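Methyl-accepting/DNA response regulator (Bacillus cereus, PDB 3D6W) probably binds DNA as a phosphorelay response regulator, of which the present chain is the LytTR DNA-binding domain. Local coordinates at residues 83-88 / 101-106; 51-56 / 64-69; 22-27 / 44-49. All coordinates share one frame; numbering follows the deposited sequence.

All three interactions join a strand to a helix, or to the chain just beyond one, and all lie largely in the core. Interactions 2 and 3 belong together: both use helix 46-52, interaction 3 its first turn and interaction 2 the chain leaving its C-terminal end, and strands 65-68 and 21-27 are neighbours in the five-stranded sheet. Interaction 1 ties the C-terminal helix 100-107 to the three-stranded sheet, and Met87 and Leu85 of that sheet touch Val67 in the segment 64-69 of interaction 2. Interaction 3 is aliphatic with a CH-pi contact, interaction 2 is a small aliphatic contact with a backbone carbonyl beside it, and interaction 1 is mostly aromatic, with an arginine at its rim.

Interaction 1: residues 83-88 / 101-106; sequences FLLSMD and SYFRKL
Phe83 turns its ring toward the helix with CG beside the backbone N and anti to the carbonyl carbon, while Phe103 comes to meet it with CG anti to the backbone N (chi1 -177°), which carries its ring out from the helix to the strand. The two belong to strand 83-87 and helix 100-107 of the LytTR domain, where the C-terminal helix packs on a three-stranded antiparallel sheet. The axes of the short segments approach to 11.2 Å, with 54° between their directions. Phe83 and Leu85, two residues apart and so on the same face of the strand, both point at the helix, and Phe103 meets both obliquely, through CD2, CE2 and CZ. Phe103 CD2 lies 4.2 Å from Phe83 CD2, the two side chains crossing at a slant. Farther out, Phe103 CZ is 3.8 Å from CD2 of Leu85 and 4.1 Å from CD1 of Leu85, so both methyls of the leucine fork touch the end of the ring. Val95 of strand 92-95 touches Phe83, Leu85 and Phe103, and Ile59 and Cys61 of strand 58-62 also pack on Phe103, so the Phe103 side chain packs against strands of two sheets. Arg104, the next residue, is partly exposed at the border of the contact. Its NE is hydrogen-bonded to Phe109 O, and Trp13 of the second subunit packs against it. Asp88, at the end of the strand segment, belongs to a magnesium site seen in this protein, although no magnesium is bound to this chain here. The arginine does not lie over the aromatic face. Instead, the guanidinium and the Phe83 ring are 77° apart, Phe83 CZ sits over one guanidinium face, and Arg104 NH1 lies at the ring's edge, 3.8 Å from that same Phe83 CZ.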
loop_
_atom_site.group_PDB
_atom_site.type_symbol
_atom_site.label_atom_id
_atom_site.label_comp_id
_atom_site.label_asym_id
_atom_site.label_seq_id
_atom_site.Cartn_x
_atom_site.Cartn_y
_atom_site.Cartn_z
ATOM N N PHE A 83 1.305 -30.320 -6.864
ATOM C CA PHE A 83 1.506 -29.180 -7.786
ATOM C C PHE A 83 2.966 -28.804 -7.850
ATOM O O PHE A 83 3.767 -29.147 -6.997
ATOM C CB PHE A 83 0.687 -27.942 -7.380
ATOM C CG PHE A 83 -0.795 -28.205 -7.214
ATOM C CD1 PHE A 83 -1.631 -28.303 -8.329
ATOM C CD2 PHE A 83 -1.360 -28.342 -5.942
ATOM C CE1 PHE A 83 -2.983 -28.544 -8.184
ATOM C CE2 PHE A 83 -2.722 -28.566 -5.795
ATOM C CZ PHE A 83 -3.526 -28.677 -6.921
ATOM N N LEU A 84 3.300 -28.079 -8.889
ATOM C CA LEU A 84 4.609 -27.528 -9.016
ATOM C C LEU A 84 4.376 -26.068 -9.311
ATOM O O LEU A 84 3.524 -25.734 -10.156
ATOM C CB LEU A 84 5.334 -28.215 -10.175
ATOM C CG LEU A 84 6.816 -28.146 -10.295
ATOM C CD1 LEU A 84 7.479 -28.258 -8.900
ATOM C CD2 LEU A 84 7.243 -29.269 -11.299
ATOM N N LEU A 85 5.084 -25.202 -8.582
ATOM C CA LEU A 85 4.918 -23.760 -8.699
ATOM C C LEU A 85 6.050 -23.212 -9.528
ATOM O O LEU A 85 7.211 -23.386 -9.236
ATOM C CB LEU A 85 4.907 -23.084 -7.312
ATOM C CG LEU A 85 4.000 -23.727 -6.252
ATOM C CD1 LEU A 85 4.022 -22.957 -4.928
ATOM C CD2 LEU A 85 2.594 -23.913 -6.809
ATOM N N SER A 86 5.681 -22.522 -10.579
ATOM C CA SER A 86 6.595 -21.738 -11.381
ATOM C C SER A 86 6.702 -20.365 -10.753
ATOM O O SER A 86 5.702 -19.648 -10.691
ATOM C CB SER A 86 5.999 -21.609 -12.802
ATOM O OG SER A 86 6.954 -21.179 -13.764
HETATM N N MSE A 87 7.897 -19.996 -10.288
HETATM C CA MSE A 87 8.109 -18.706 -9.692
HETATM C C MSE A 87 8.458 -17.661 -10.766
HETATM O O MSE A 87 8.839 -18.034 -11.875
HETATM C CB MSE A 87 9.175 -18.765 -8.604
HETATM C CG MSE A 87 8.968 -19.836 -7.565
HETATM SE SE MSE A 87 7.288 -19.781 -6.611
HETATM C CE MSE A 87 7.591 -18.154 -5.696
ATOM N N ASP A 88 8.310 -16.376 -10.422
ATOM C CA ASP A 88 8.551 -15.298 -11.318
ATOM C C ASP A 88 10.003 -15.215 -11.796
ATOM O O ASP A 88 10.247 -14.813 -12.916
ATOM C CB ASP A 88 8.231 -13.953 -10.627
ATOM C CG ASP A 88 6.771 -13.570 -10.709
ATOM O OD1 ASP A 88 6.028 -14.160 -11.516
ATOM O OD2 ASP A 88 6.369 -12.654 -9.958
ATOM N N SER A 101 -4.204 -30.291 -0.783
ATOM C CA SER A 101 -5.610 -29.844 -0.544
ATOM C C SER A 101 -5.726 -28.533 0.173
ATOM O O SER A 101 -6.546 -27.702 -0.200
ATOM C CB SER A 101 -6.435 -30.873 0.232
ATOM O OG SER A 101 -6.470 -32.081 -0.522
ATOM N N TYR A 102 -4.911 -28.372 1.208
ATOM C CA TYR A 102 -4.822 -27.135 1.975
ATOM C C TYR A 102 -4.397 -26.044 1.021
ATOM O O TYR A 102 -5.032 -25.009 0.952
ATOM C CB TYR A 102 -3.840 -27.331 3.150
ATOM C CG TYR A 102 -3.422 -26.109 3.924
ATOM C CD1 TYR A 102 -4.221 -25.560 4.912
ATOM C CD2 TYR A 102 -2.166 -25.527 3.688
ATOM C CE1 TYR A 102 -3.788 -24.419 5.613
ATOM C CE2 TYR A 102 -1.723 -24.417 4.375
ATOM C CZ TYR A 102 -2.514 -23.872 5.340
ATOM O OH TYR A 102 -2.023 -22.743 5.985
ATOM N N PHE A 103 -3.371 -26.303 0.214
ATOM C CA PHE A 103 -2.906 -25.287 -0.718
ATOM C C PHE A 103 -4.041 -24.824 -1.647
ATOM O O PHE A 103 -4.308 -23.652 -1.739
ATOM C CB PHE A 103 -1.691 -25.797 -1.516
ATOM C CG PHE A 103 -1.100 -24.784 -2.451
ATOM C CD1 PHE A 103 -0.198 -23.821 -1.982
ATOM C CD2 PHE A 103 -1.450 -24.762 -3.783
ATOM C CE1 PHE A 103 0.365 -22.906 -2.820
ATOM C CE2 PHE A 103 -0.909 -23.844 -4.641
ATOM C CZ PHE A 103 0.017 -22.921 -4.171
ATOM N N ARG A 104 -4.703 -25.734 -2.344
ATOM C CA ARG A 104 -5.712 -25.316 -3.317
ATOM C C ARG A 104 -6.964 -24.716 -2.683
ATOM O O ARG A 104 -7.593 -23.830 -3.258
ATOM C CB ARG A 104 -6.072 -26.464 -4.262
ATOM C CG ARG A 104 -7.056 -27.454 -3.721
ATOM C CD ARG A 104 -7.298 -28.603 -4.672
ATOM N NE ARG A 104 -7.701 -28.120 -5.984
ATOM C CZ ARG A 104 -7.581 -28.786 -7.131
ATOM N NH1 ARG A 104 -7.059 -29.998 -7.181
ATOM N NH2 ARG A 104 -7.958 -28.212 -8.255
ATOM N N LYS A 105 -7.312 -25.193 -1.486
ATOM C CA LYS A 105 -8.439 -24.640 -0.725
ATOM C C LYS A 105 -8.214 -23.152 -0.360
ATOM O O LYS A 105 -9.080 -22.313 -0.581
ATOM C CB LYS A 105 -8.717 -25.473 0.543
ATOM C CG LYS A 105 -9.841 -26.509 0.399
ATOM C CD LYS A 105 -9.796 -27.586 1.551
ATOM C CE LYS A 105 -11.118 -28.440 1.756
ATOM N NZ LYS A 105 -12.145 -27.874 2.770
ATOM N N LEU A 106 -7.044 -22.860 0.193
ATOM C CA LEU A 106 -6.660 -21.517 0.570
ATOM C C LEU A 106 -6.559 -20.583 -0.609
ATOM O O LEU A 106 -6.806 -19.389 -0.464
ATOM C CB LEU A 106 -5.342 -21.512 1.369
ATOM C CG LEU A 106 -5.626 -21.461 2.871
ATOM C CD1 LEU A 106 -6.703 -22.509 3.307
ATOM C CD2 LEU A 106 -4.390 -21.618 3.722
#

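Interaction 2: residues 51-56 / 64-69; sequences YLLPKD and SFIVNV
Leu53 and Ile66 meet methyl to methyl, CD1 of Leu53 lying 4.1 Å from CG2 of Ile66, where the chain leaving helix 46-52 passes over strand 65-68 in the LytTR domain. Leu53 is the first residue to leave helical backbone angles, and its side chain points at the strand. Its CG stands beside the backbone N and anti to the carbonyl carbon (chi1 -67°), and the chain runs on extended (chi2 169°), which carries CD1 out to the strand. Ile66 answers with its shorter branch: CG2 is anti to the backbone N, while CG1 is the one beside it (chi1 -63°). The two side chains approach at a slant, and each offers the other a single methyl.

A second touch lies at the far end. Val69 puts CG2 between its backbone N and carbonyl carbon, and this Val69 CG2 comes to 4.1 Å from the carbonyl oxygen of Asp56. The CB of Asp56 is directed away from the strand segment, and it is the backbone carbonyl that Val69 meets; Ser3 of the second subunit packs on Asp56, and Val4 of that subunit on Val69. CA atoms of Asp56 and Val69 are 8.5 Å apart, the nearest such pair between the segments. Just 99 Å² is buried between the segments, and other residues pack around both Leu53 and Ile66.

Those neighbours come from several elements. Leu24 of strand 21-27 and Phe58 of strand 58-62 touch Leu53, while Ile66 also receives Leu46, Phe49 and Glu50 of helix 46-52 and Arg60 of strand 58-62. Backbone hydrogen bonds of Ile66 with Leu24 and of Val67 with Ile59 set strand 65-68 between strands 21-27 and 58-62 in the sheet, with helix 46-52 and the chain that follows it lying across one face.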
loop_
_atom_site.group_PDB
_atom_site.type_symbol
_atom_site.label_atom_id
_atom_site.label_comp_id
_atom_site.label_asym_id
_atom_site.label_seq_id
_atom_site.Cartn_x
_atom_site.Cartn_y
_atom_site.Cartn_z
ATOM N N TYR A 51 3.501 -18.464 11.760
ATOM C CA TYR A 51 2.846 -17.608 12.690
ATOM C C TYR A 51 3.078 -16.136 12.300
ATOM O O TYR A 51 2.164 -15.329 12.332
ATOM C CB TYR A 51 3.335 -17.906 14.131
ATOM C CG TYR A 51 2.888 -16.837 15.131
ATOM C CD1 TYR A 51 1.585 -16.847 15.660
ATOM C CD2 TYR A 51 3.728 -15.779 15.466
ATOM C CE1 TYR A 51 1.142 -15.855 16.528
ATOM C CE2 TYR A 51 3.299 -14.777 16.327
ATOM C CZ TYR A 51 2.000 -14.817 16.868
ATOM O OH TYR A 51 1.589 -13.819 17.757
ATOM N N LEU A 52 4.295 -15.788 11.909
ATOM C CA LEU A 52 4.647 -14.376 11.814
ATOM C C LEU A 52 4.444 -13.716 10.449
ATOM O O LEU A 52 4.278 -12.502 10.355
ATOM C CB LEU A 52 6.044 -14.144 12.364
ATOM C CG LEU A 52 7.273 -14.368 11.546
ATOM C CD1 LEU A 52 7.635 -13.073 10.782
ATOM C CD2 LEU A 52 8.430 -14.816 12.531
ATOM N N LEU A 53 4.403 -14.531 9.412
ATOM C CA LEU A 53 4.264 -14.051 8.070
ATOM C C LEU A 53 2.797 -13.854 7.789
ATOM O O LEU A 53 1.954 -14.626 8.293
ATOM C CB LEU A 53 4.877 -15.040 7.074
ATOM C CG LEU A 53 6.408 -15.248 7.080
ATOM C CD1 LEU A 53 6.732 -16.446 6.224
ATOM C CD2 LEU A 53 7.150 -13.997 6.618
ATOM N N PRO A 54 2.474 -12.799 7.019
ATOM C CA PRO A 54 1.070 -12.480 6.702
ATOM C C PRO A 54 0.359 -13.589 5.933
ATOM O O PRO A 54 0.830 -14.043 4.898
ATOM C CB PRO A 54 1.150 -11.184 5.876
ATOM C CG PRO A 54 2.578 -10.903 5.655
ATOM C CD PRO A 54 3.424 -11.822 6.464
ATOM N N LYS A 55 -0.773 -14.022 6.450
ATOM C CA LYS A 55 -1.427 -15.225 5.965
ATOM C C LYS A 55 -2.104 -14.952 4.601
ATOM O O LYS A 55 -2.440 -15.886 3.866
ATOM C CB LYS A 55 -2.372 -15.786 7.058
ATOM C CG LYS A 55 -3.757 -15.152 7.074
ATOM C CD LYS A 55 -4.578 -15.444 8.373
ATOM C CE LYS A 55 -6.104 -15.139 8.197
ATOM N NZ LYS A 55 -6.244 -13.923 7.342
ATOM N N ASP A 56 -2.222 -13.678 4.228
ATOM C CA ASP A 56 -2.760 -13.307 2.905
ATOM C C ASP A 56 -1.767 -13.502 1.729
ATOM O O ASP A 56 -2.171 -13.521 0.565
ATOM C CB ASP A 56 -3.310 -11.862 2.929
ATOM C CG ASP A 56 -2.213 -10.776 3.109
ATOM O OD1 ASP A 56 -1.128 -11.019 3.663
ATOM O OD2 ASP A 56 -2.459 -9.624 2.724
ATOM N N SER A 64 8.894 -28.612 3.843
ATOM C CA SER A 64 10.168 -27.902 3.721
ATOM C C SER A 64 10.070 -26.493 3.075
ATOM O O SER A 64 11.094 -25.821 2.955
ATOM C CB SER A 64 11.134 -28.785 2.900
ATOM O OG SER A 64 11.772 -29.772 3.733
ATOM N N PHE A 65 8.868 -26.036 2.693
ATOM C CA PHE A 65 8.695 -24.751 1.982
ATOM C C PHE A 65 7.542 -23.922 2.458
ATOM O O PHE A 65 6.425 -24.434 2.656
ATOM C CB PHE A 65 8.457 -24.975 0.488
ATOM C CG PHE A 65 9.644 -25.530 -0.225
ATOM C CD1 PHE A 65 9.825 -26.905 -0.331
ATOM C CD2 PHE A 65 10.601 -24.675 -0.778
ATOM C CE1 PHE A 65 10.997 -27.438 -0.987
ATOM C CE2 PHE A 65 11.726 -25.176 -1.430
ATOM C CZ PHE A 65 11.920 -26.567 -1.535
ATOM N N ILE A 66 7.812 -22.622 2.613
ATOM C CA ILE A 66 6.771 -21.608 2.630
ATOM C C ILE A 66 6.931 -20.727 1.360
ATOM O O ILE A 66 8.017 -20.241 1.056
ATOM C CB ILE A 66 6.798 -20.719 3.893
ATOM C CG1 ILE A 66 6.541 -21.546 5.165
ATOM C CG2 ILE A 66 5.784 -19.519 3.731
ATOM C CD1 ILE A 66 6.790 -20.803 6.402
ATOM N N VAL A 67 5.842 -20.561 0.607
ATOM C CA VAL A 67 5.869 -19.750 -0.608
ATOM C C VAL A 67 5.111 -18.405 -0.426
ATOM O O VAL A 67 4.092 -18.303 0.332
ATOM C CB VAL A 67 5.350 -20.578 -1.845
ATOM C CG1 VAL A 67 3.834 -20.748 -1.833
ATOM C CG2 VAL A 67 5.813 -19.941 -3.195
ATOM N N ASN A 68 5.605 -17.375 -1.100
ATOM C CA ASN A 68 4.864 -16.101 -1.252
ATOM C C ASN A 68 4.055 -16.174 -2.536
ATOM O O ASN A 68 4.620 -16.177 -3.614
ATOM C CB ASN A 68 5.861 -14.924 -1.335
ATOM C CG ASN A 68 5.199 -13.567 -1.231
ATOM O OD1 ASN A 68 4.041 -13.428 -1.493
ATOM N ND2 ASN A 68 5.977 -12.554 -0.888
ATOM N N VAL A 69 2.732 -16.190 -2.414
ATOM C CA VAL A 69 1.843 -16.327 -3.574
ATOM C C VAL A 69 2.009 -15.154 -4.538
ATOM O O VAL A 69 1.635 -15.267 -5.716
ATOM C CB VAL A 69 0.334 -16.510 -3.168
ATOM C CG1 VAL A 69 0.187 -17.616 -2.059
ATOM C CG2 VAL A 69 -0.268 -15.221 -2.696
#

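Interaction 3: residues 22-27 / 44-49; sequences MYLEAK and YSLQEF
Ala26 and Leu46 bring the backbones of strand 21-27 and helix 46-52 closest, their CA atoms 7.0 Å apart, near the start of the helix. The strand alternates, so that Leu24 and Ala26 both point at the helix while Glu25 between them points away. Farther back, Met22 and Tyr23 both face Asn34 in a classic beta bulge. The helix starts with a capping box. Ser45 is the N-cap, and its OG accepts from Glu48 N at 3.1 Å, nearly straight (166°), while Glu48 OE1 returns the bond by accepting from Ser45 N at 3.0 Å on its anti side, tilted out of the carboxylate plane. This helix-and-sheet packing forms part of the core of the LytTR domain.

From this first turn, Leu46 reaches the strand with its two methyls divided between two residues: CD1 is 3.8 Å from CB of Ala26, and CD2 is 3.8 Å from CB of Leu24. The same leucine of the strand carries the second half of the contact. With CG beside its backbone N (chi1 -66°), Leu24 directs CD2 over one face of Phe49. Leu24 CD2 lies 3.4 Å from the centroid of the Phe49 ring, only 12° off the ring normal, a CH-pi contact placed over the centre and not at the rim. His42 meets the Phe49 ring edge-to-face, and Thr31 of strand 30-35 touches Leu24, Leu46 and Phe49 together.

Apart from the box, which stays within the helix segment, the contact is made by carbon meeting carbon, and 205 Å² is buried between the two segments. This is consistent with apolar packing holding strand and helix together, to which the CH-pi contact of Leu24 CD2 probably adds a weak preference of orientation.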
loop_
_atom_site.group_PDB
_atom_site.type_symbol
_atom_site.label_atom_id
_atom_site.label_comp_id
_atom_site.label_asym_id
_atom_site.label_seq_id
_atom_site.Cartn_x
_atom_site.Cartn_y
_atom_site.Cartn_z
HETATM N N MSE A 22 10.447 -14.436 -1.719
HETATM C CA MSE A 22 9.816 -15.287 -2.706
HETATM C C MSE A 22 9.332 -16.615 -2.095
HETATM O O MSE A 22 8.232 -17.072 -2.370
HETATM C CB MSE A 22 10.807 -15.573 -3.852
HETATM C CG MSE A 22 11.304 -14.348 -4.541
HETATM SE SE MSE A 22 12.501 -14.601 -6.045
HETATM C CE MSE A 22 13.819 -15.578 -5.006
ATOM N N TYR A 23 10.202 -17.219 -1.297
ATOM C CA TYR A 23 9.941 -18.461 -0.583
ATOM C C TYR A 23 10.966 -18.683 0.562
ATOM O O TYR A 23 11.978 -17.968 0.693
ATOM C CB TYR A 23 9.868 -19.676 -1.547
ATOM C CG TYR A 23 11.181 -20.063 -2.208
ATOM C CD1 TYR A 23 11.543 -19.546 -3.439
ATOM C CD2 TYR A 23 12.045 -20.976 -1.594
ATOM C CE1 TYR A 23 12.714 -19.897 -4.020
ATOM C CE2 TYR A 23 13.220 -21.324 -2.149
ATOM C CZ TYR A 23 13.572 -20.776 -3.369
ATOM O OH TYR A 23 14.785 -21.140 -3.944
ATOM N N LEU A 24 10.628 -19.600 1.453
ATOM C CA LEU A 24 11.514 -19.987 2.540
ATOM C C LEU A 24 11.660 -21.480 2.398
ATOM O O LEU A 24 10.703 -22.164 2.007
ATOM C CB LEU A 24 10.968 -19.619 3.944
ATOM C CG LEU A 24 10.813 -18.153 4.357
ATOM C CD1 LEU A 24 9.504 -17.514 3.836
ATOM C CD2 LEU A 24 10.815 -18.034 5.822
ATOM N N GLU A 25 12.861 -21.983 2.668
ATOM C CA GLU A 25 13.129 -23.412 2.548
ATOM C C GLU A 25 13.849 -23.974 3.771
ATOM O O GLU A 25 14.905 -23.444 4.168
ATOM C CB GLU A 25 13.958 -23.720 1.304
ATOM C CG GLU A 25 14.306 -25.221 1.196
ATOM C CD GLU A 25 15.043 -25.580 -0.062
ATOM O OE1 GLU A 25 15.053 -26.799 -0.420
ATOM O OE2 GLU A 25 15.580 -24.635 -0.678
ATOM N N ALA A 26 13.277 -25.045 4.343
ATOM C CA ALA A 26 13.968 -25.863 5.354
ATOM C C ALA A 26 14.880 -26.859 4.627
ATOM O O ALA A 26 14.456 -27.690 3.818
ATOM C CB ALA A 26 12.989 -26.586 6.253
ATOM N N LYS A 27 16.156 -26.745 4.907
ATOM C CA LYS A 27 17.159 -27.527 4.204
ATOM C C LYS A 27 18.393 -27.643 5.073
ATOM O O LYS A 27 18.834 -26.670 5.676
ATOM C CB LYS A 27 17.510 -26.821 2.896
ATOM C CG LYS A 27 18.488 -27.524 1.999
ATOM C CD LYS A 27 19.164 -26.524 1.096
ATOM C CE LYS A 27 19.713 -27.207 -0.122
ATOM N NZ LYS A 27 21.118 -26.774 -0.391
ATOM N N TYR A 44 14.607 -18.813 12.746
ATOM C CA TYR A 44 13.259 -19.321 13.025
ATOM C C TYR A 44 12.935 -20.470 12.127
ATOM O O TYR A 44 13.433 -20.555 11.019
ATOM C CB TYR A 44 12.173 -18.267 12.819
ATOM C CG TYR A 44 12.177 -17.092 13.742
ATOM C CD1 TYR A 44 12.864 -17.095 14.946
ATOM C CD2 TYR A 44 11.463 -15.960 13.404
ATOM C CE1 TYR A 44 12.862 -15.987 15.768
ATOM C CE2 TYR A 44 11.454 -14.843 14.229
ATOM C CZ TYR A 44 12.150 -14.869 15.396
ATOM O OH TYR A 44 12.122 -13.755 16.178
ATOM N N SER A 45 12.056 -21.336 12.610
ATOM C CA SER A 45 11.674 -22.543 11.897
ATOM C C SER A 45 10.541 -22.129 10.989
ATOM O O SER A 45 10.040 -21.014 11.089
ATOM C CB SER A 45 11.209 -23.634 12.888
ATOM O OG SER A 45 9.980 -23.262 13.484
ATOM N N LEU A 46 10.144 -23.027 10.100
ATOM C CA LEU A 46 9.045 -22.770 9.185
ATOM C C LEU A 46 7.739 -22.675 9.944
ATOM O O LEU A 46 6.798 -21.962 9.549
ATOM C CB LEU A 46 8.977 -23.857 8.120
ATOM C CG LEU A 46 10.059 -23.871 7.040
ATOM C CD1 LEU A 46 9.606 -24.786 5.953
ATOM C CD2 LEU A 46 10.406 -22.463 6.469
ATOM N N GLN A 47 7.692 -23.379 11.065
ATOM C CA GLN A 47 6.541 -23.311 11.945
ATOM C C GLN A 47 6.406 -21.898 12.544
ATOM O O GLN A 47 5.311 -21.316 12.546
ATOM C CB GLN A 47 6.617 -24.411 13.008
ATOM C CG GLN A 47 5.308 -24.540 13.817
ATOM C CD GLN A 47 5.448 -25.414 15.071
ATOM O OE1 GLN A 47 4.462 -25.926 15.594
ATOM N NE2 GLN A 47 6.660 -25.551 15.568
ATOM N N GLU A 48 7.520 -21.351 13.034
ATOM C CA GLU A 48 7.537 -19.992 13.558
ATOM C C GLU A 48 7.207 -18.947 12.496
ATOM O O GLU A 48 6.380 -18.059 12.720
ATOM C CB GLU A 48 8.861 -19.683 14.226
ATOM C CG GLU A 48 8.961 -20.422 15.596
ATOM C CD GLU A 48 10.388 -20.613 16.171
ATOM O OE1 GLU A 48 11.421 -20.546 15.452
ATOM O OE2 GLU A 48 10.428 -20.876 17.389
ATOM N N PHE A 49 7.830 -19.053 11.337
ATOM C CA PHE A 49 7.471 -18.181 10.223
ATOM C C PHE A 49 5.993 -18.256 9.832
ATOM O O PHE A 49 5.425 -17.255 9.443
ATOM C CB PHE A 49 8.357 -18.446 8.997
ATOM C CG PHE A 49 9.642 -17.690 9.009
ATOM C CD1 PHE A 49 9.651 -16.325 8.848
ATOM C CD2 PHE A 49 10.845 -18.340 9.171
ATOM C CE1 PHE A 49 10.851 -15.609 8.850
ATOM C CE2 PHE A 49 12.035 -17.637 9.167
ATOM C CZ PHE A 49 12.033 -16.274 9.003
#